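Local coordinates for PHB depolymerase (Penicillium funiculosum, PDB 2D81), which hydrolyses ester bonds of the biopolyester poly(3-hydroxybutyrate) and adopts a circularly permuted alpha/beta hydrolase fold, at residues Y48-Y56 with A271-S279. Numbering follows the deposited sequence.
With RB3 ((1R)-3-{[(1R)-3-methoxy-1-methyl-3-oxopropyl]oxy}-1-methyl-3-oxopropyl (3R)-3-hydroxybutanoate), chain C.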
loop_
_atom_site.group_PDB
_atom_site.type_symbol
_atom_site.label_atom_id
_atom_site.label_comp_id
_atom_site.label_asym_id
_atom_site.label_seq_id
_atom_site.Cartn_x
_atom_site.Cartn_y
_atom_site.Cartn_z
ATOM N N TYR A 48 -5.900 3.111 -10.733
ATOM C CA TYR A 48 -5.618 4.491 -10.375
ATOM C C TYR A 48 -6.748 5.405 -10.861
ATOM O O TYR A 48 -7.084 5.401 -12.043
ATOM C CB TYR A 48 -4.299 4.929 -11.011
ATOM C CG TYR A 48 -4.012 6.394 -10.813
ATOM C CD1 TYR A 48 -3.491 6.867 -9.606
ATOM C CD2 TYR A 48 -4.320 7.317 -11.808
ATOM C CE1 TYR A 48 -3.286 8.226 -9.397
ATOM C CE2 TYR A 48 -4.122 8.679 -11.610
ATOM C CZ TYR A 48 -3.610 9.126 -10.405
ATOM O OH TYR A 48 -3.450 10.472 -10.199
ATOM N N ASP A 49 -7.321 6.178 -9.940
ATOM C CA ASP A 49 -8.369 7.160 -10.248
ATOM C C ASP A 49 -9.692 6.470 -10.581
ATOM O O ASP A 49 -10.575 7.069 -11.191
ATOM C CB ASP A 49 -7.943 8.058 -11.425
ATOM C CG ASP A 49 -8.627 9.428 -11.410
ATOM O OD1 ASP A 49 -9.198 9.832 -12.445
ATOM O OD2 ASP A 49 -8.577 10.111 -10.367
ATOM N N CYS A 50 -9.832 5.215 -10.159
ATOM C CA CYS A 50 -11.008 4.420 -10.515
ATOM C C CYS A 50 -12.314 5.133 -10.168
ATOM O O CYS A 50 -13.253 5.150 -10.963
ATOM C CB CYS A 50 -10.976 3.057 -9.807
ATOM S SG CYS A 50 -12.147 1.861 -10.542
ATOM N N ALA A 51 -12.372 5.725 -8.979
ATOM C CA ALA A 51 -13.644 6.188 -8.434
ATOM C C ALA A 51 -13.937 7.662 -8.691
ATOM O O ALA A 51 -14.868 8.216 -8.108
ATOM C CB ALA A 51 -13.698 5.907 -6.933
ATOM N N ARG A 52 -13.157 8.305 -9.556
ATOM C CA ARG A 52 -13.353 9.735 -9.769
ATOM C C ARG A 52 -14.576 10.024 -10.632
ATOM O O ARG A 52 -15.327 10.960 -10.350
ATOM C CB ARG A 52 -12.115 10.379 -10.405
ATOM C CG ARG A 52 -12.236 11.900 -10.534
ATOM C CD ARG A 52 -11.013 12.527 -11.184
ATOM N NE ARG A 52 -9.847 12.556 -10.301
ATOM C CZ ARG A 52 -9.553 13.553 -9.471
ATOM N NH1 ARG A 52 -8.467 13.482 -8.714
ATOM N NH2 ARG A 52 -10.333 14.626 -9.403
ATOM N N ASN A 53 -14.783 9.223 -11.676
ATOM C CA ASN A 53 -15.856 9.500 -12.629
ATOM C C ASN A 53 -16.852 8.358 -12.809
ATOM O O ASN A 53 -17.690 8.390 -13.714
ATOM C CB ASN A 53 -15.266 9.889 -13.989
ATOM C CG ASN A 53 -14.451 11.165 -13.923
ATOM O OD1 ASN A 53 -13.221 11.135 -13.924
ATOM N ND2 ASN A 53 -15.137 12.299 -13.850
ATOM N N GLN A 54 -16.757 7.352 -11.947
ATOM C CA GLN A 54 -17.796 6.337 -11.833
ATOM C C GLN A 54 -17.927 6.000 -10.354
ATOM O O GLN A 54 -16.976 6.172 -9.588
ATOM C CB GLN A 54 -17.415 5.093 -12.642
ATOM C CG GLN A 54 -16.246 4.304 -12.076
ATOM C CD GLN A 54 -15.578 3.422 -13.115
ATOM O OE1 GLN A 54 -16.247 2.736 -13.893
ATOM N NE2 GLN A 54 -14.248 3.429 -13.127
ATOM N N TYR A 55 -19.103 5.542 -9.939
ATOM C CA TYR A 55 -19.346 5.365 -8.515
ATOM C C TYR A 55 -18.420 4.280 -7.967
ATOM O O TYR A 55 -18.100 3.315 -8.661
ATOM C CB TYR A 55 -20.809 4.995 -8.259
ATOM C CG TYR A 55 -21.233 5.234 -6.828
ATOM C CD1 TYR A 55 -21.227 6.521 -6.289
ATOM C CD2 TYR A 55 -21.618 4.175 -6.006
ATOM C CE1 TYR A 55 -21.594 6.750 -4.968
ATOM C CE2 TYR A 55 -21.987 4.394 -4.679
ATOM C CZ TYR A 55 -21.973 5.684 -4.169
ATOM O OH TYR A 55 -22.339 5.909 -2.862
ATOM N N TYR A 56 -17.974 4.448 -6.725
ATOM C CA TYR A 56 -16.900 3.614 -6.203
ATOM C C TYR A 56 -17.278 2.133 -6.133
ATOM O O TYR A 56 -16.409 1.267 -6.226
ATOM C CB TYR A 56 -16.463 4.120 -4.820
ATOM C CG TYR A 56 -17.403 3.744 -3.700
ATOM C CD1 TYR A 56 -17.263 2.533 -3.025
ATOM C CD2 TYR A 56 -18.449 4.587 -3.331
ATOM C CE1 TYR A 56 -18.143 2.166 -2.013
ATOM C CE2 TYR A 56 -19.336 4.230 -2.318
ATOM C CZ TYR A 56 -19.176 3.020 -1.666
ATOM O OH TYR A 56 -20.049 2.658 -0.666
ATOM N N ALA A 271 -18.434 14.969 1.159
ATOM C CA ALA A 271 -18.675 14.929 -0.276
ATOM C C ALA A 271 -17.516 14.175 -0.916
ATOM O O ALA A 271 -16.355 14.415 -0.584
ATOM C CB ALA A 271 -18.756 16.343 -0.836
ATOM N N ILE A 272 -17.824 13.252 -1.820
ATOM C CA ILE A 272 -16.767 12.516 -2.507
ATOM C C ILE A 272 -16.769 12.851 -3.994
ATOM O O ILE A 272 -17.554 13.690 -4.442
ATOM C CB ILE A 272 -16.914 10.988 -2.309
ATOM C CG1 ILE A 272 -18.320 10.527 -2.696
ATOM C CG2 ILE A 272 -16.619 10.628 -0.860
ATOM C CD1 ILE A 272 -18.485 9.009 -2.670
ATOM N N TRP A 273 -15.883 12.213 -4.758
ATOM C CA TRP A 273 -15.716 12.577 -6.163
ATOM C C TRP A 273 -17.017 12.564 -6.957
ATOM O O TRP A 273 -17.282 13.485 -7.730
ATOM C CB TRP A 273 -14.703 11.658 -6.852
ATOM C CG TRP A 273 -13.274 12.054 -6.630
ATOM C CD1 TRP A 273 -12.772 13.325 -6.576
ATOM C CD2 TRP A 273 -12.149 11.175 -6.503
ATOM N NE1 TRP A 273 -11.405 13.291 -6.426
ATOM C CE2 TRP A 273 -10.997 11.982 -6.378
ATOM C CE3 TRP A 273 -12.003 9.782 -6.486
ATOM C CZ2 TRP A 273 -9.714 11.442 -6.238
ATOM C CZ3 TRP A 273 -10.726 9.244 -6.348
ATOM C CH2 TRP A 273 -9.599 10.075 -6.225
ATOM N N ASN A 274 -17.826 11.524 -6.778
ATOM C CA ASN A 274 -19.103 11.449 -7.482
ATOM C C ASN A 274 -20.090 10.567 -6.731
ATOM O O ASN A 274 -19.694 9.671 -5.985
ATOM C CB ASN A 274 -18.892 10.907 -8.900
ATOM C CG ASN A 274 -18.705 9.401 -8.929
ATOM O OD1 ASN A 274 -19.677 8.641 -8.941
ATOM N ND2 ASN A 274 -17.454 8.961 -8.927
ATOM N N GLY A 275 -21.378 10.831 -6.927
ATOM C CA GLY A 275 -22.400 10.028 -6.282
ATOM C C GLY A 275 -22.860 10.584 -4.946
ATOM O O GLY A 275 -23.640 9.944 -4.241
ATOM N N GLY A 276 -22.372 11.769 -4.588
ATOM C CA GLY A 276 -22.854 12.429 -3.388
ATOM C C GLY A 276 -21.897 12.427 -2.209
ATOM O O GLY A 276 -20.804 12.989 -2.280
ATOM N N VAL A 277 -22.314 11.796 -1.115
ATOM C CA VAL A 277 -21.572 11.867 0.139
ATOM C C VAL A 277 -21.283 10.475 0.676
ATOM O O VAL A 277 -21.912 9.498 0.265
ATOM C CB VAL A 277 -22.361 12.639 1.212
ATOM C CG1 VAL A 277 -22.719 14.020 0.694
ATOM C CG2 VAL A 277 -23.610 11.863 1.602
ATOM N N LEU A 278 -20.335 10.394 1.603
ATOM C CA LEU A 278 -19.949 9.117 2.185
ATOM C C LEU A 278 -19.116 9.356 3.445
ATOM O O LEU A 278 -18.314 10.291 3.503
ATOM C CB LEU A 278 -19.134 8.312 1.168
ATOM C CG LEU A 278 -18.993 6.812 1.423
ATOM C CD1 LEU A 278 -20.338 6.137 1.193
ATOM C CD2 LEU A 278 -17.943 6.222 0.497
ATOM N N SER A 279 -19.314 8.517 4.455
ATOM C CA SER A 279 -18.476 8.560 5.644
ATOM C C SER A 279 -17.367 7.520 5.517
ATOM O O SER A 279 -17.324 6.768 4.540
ATOM C CB SER A 279 -19.317 8.300 6.900
ATOM O OG SER A 279 -20.032 7.080 6.804
HETATM O O1M RB3 C . -14.477 -3.936 1.540
HETATM C C1A RB3 C . -13.442 -3.244 1.649
HETATM O O1A RB3 C . -13.020 -2.718 2.703
HETATM C C2A RB3 C . -12.617 -3.022 0.379
HETATM C C3A RB3 C . -12.440 -1.532 0.083
HETATM C C4A RB3 C . -11.630 -1.385 -1.207
HETATM O O3A RB3 C . -13.732 -0.927 -0.090
HETATM C C1B RB3 C . -13.793 0.329 0.431
HETATM O O1B RB3 C . -12.772 0.997 0.585
HETATM C C2B RB3 C . -15.164 0.884 0.823
HETATM C C3B RB3 C . -15.168 2.402 1.031
HETATM C C4B RB3 C . -14.835 3.145 -0.265
HETATM O O3B RB3 C . -16.476 2.810 1.463
HETATM C C1C RB3 C . -16.638 2.697 2.810
HETATM O O1C RB3 C . -16.094 1.782 3.427
HETATM C C2C RB3 C . -17.516 3.715 3.541
HETATM C C3C RB3 C . -18.692 3.027 4.236
HETATM C C4C RB3 C . -19.579 4.057 4.937
HETATM O O3C RB3 C . -19.451 2.289 3.274
HETATM O O HOH W 1 -15.881 13.544 -10.706
HETATM O O HOH W 2 -22.389 8.505 -2.293
HETATM O O HOH W 3 -18.082 7.181 -5.805
#
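Arg52 lies over one face of the Trp273 indole. Its CG turns away from the backbone N (chi1 -175°), and the chain runs extended across the ring before bending at chi3. Arg52 CG sits 4.1 Å from the centroid of the Trp273 five-membered ring, almost on the normal, in a CH-pi contact. The guanidinium follows, tilted 39° from the indole plane. Arg52 NE donates, within its guanidinium plane, to the syn lone pair of Asp49 OD2 at 2.8 Å, a salt bridge that, with the NH1 bonds to Asp296 and to the Ser293 carbonyl, helps hold the rotation of the group. Trp273 NE1 donates to the carbonyl of Ser293. Were Trp273 an alanine, the Arg52 chain would probably lose its aromatic floor and the Ser293 carbonyl the indole N-H.

Next along, the Asn274 amide enters the bend of 48-56. Asn274 ND2 bonds to Gln54 O at 2.9 Å, approaching from above the carbonyl plane, and more weakly to Arg52 O. The Tyr55 ring passes Gly275, where Tyr55 CE1 lies 3.6 Å from Gly275 CA, and the tyrosine hydroxyl donates to a water that also bridges Gly275 O and Val277 O. Tyr56 CE2 meets Leu278 CD2 at 3.7 Å, and both side chains border the bound hydroxybutyrate trimer, whose methyl C4B rests 3.7 Å from Tyr56 CD1.

The contact thus joins the loop between strand 39-43 and helix 68-77 to the hairpin of strands 269-271 and 277-280 at the protein surface, beside the substrate pocket, with Trp77 of helix 68-77 touching Asp49 and Arg52.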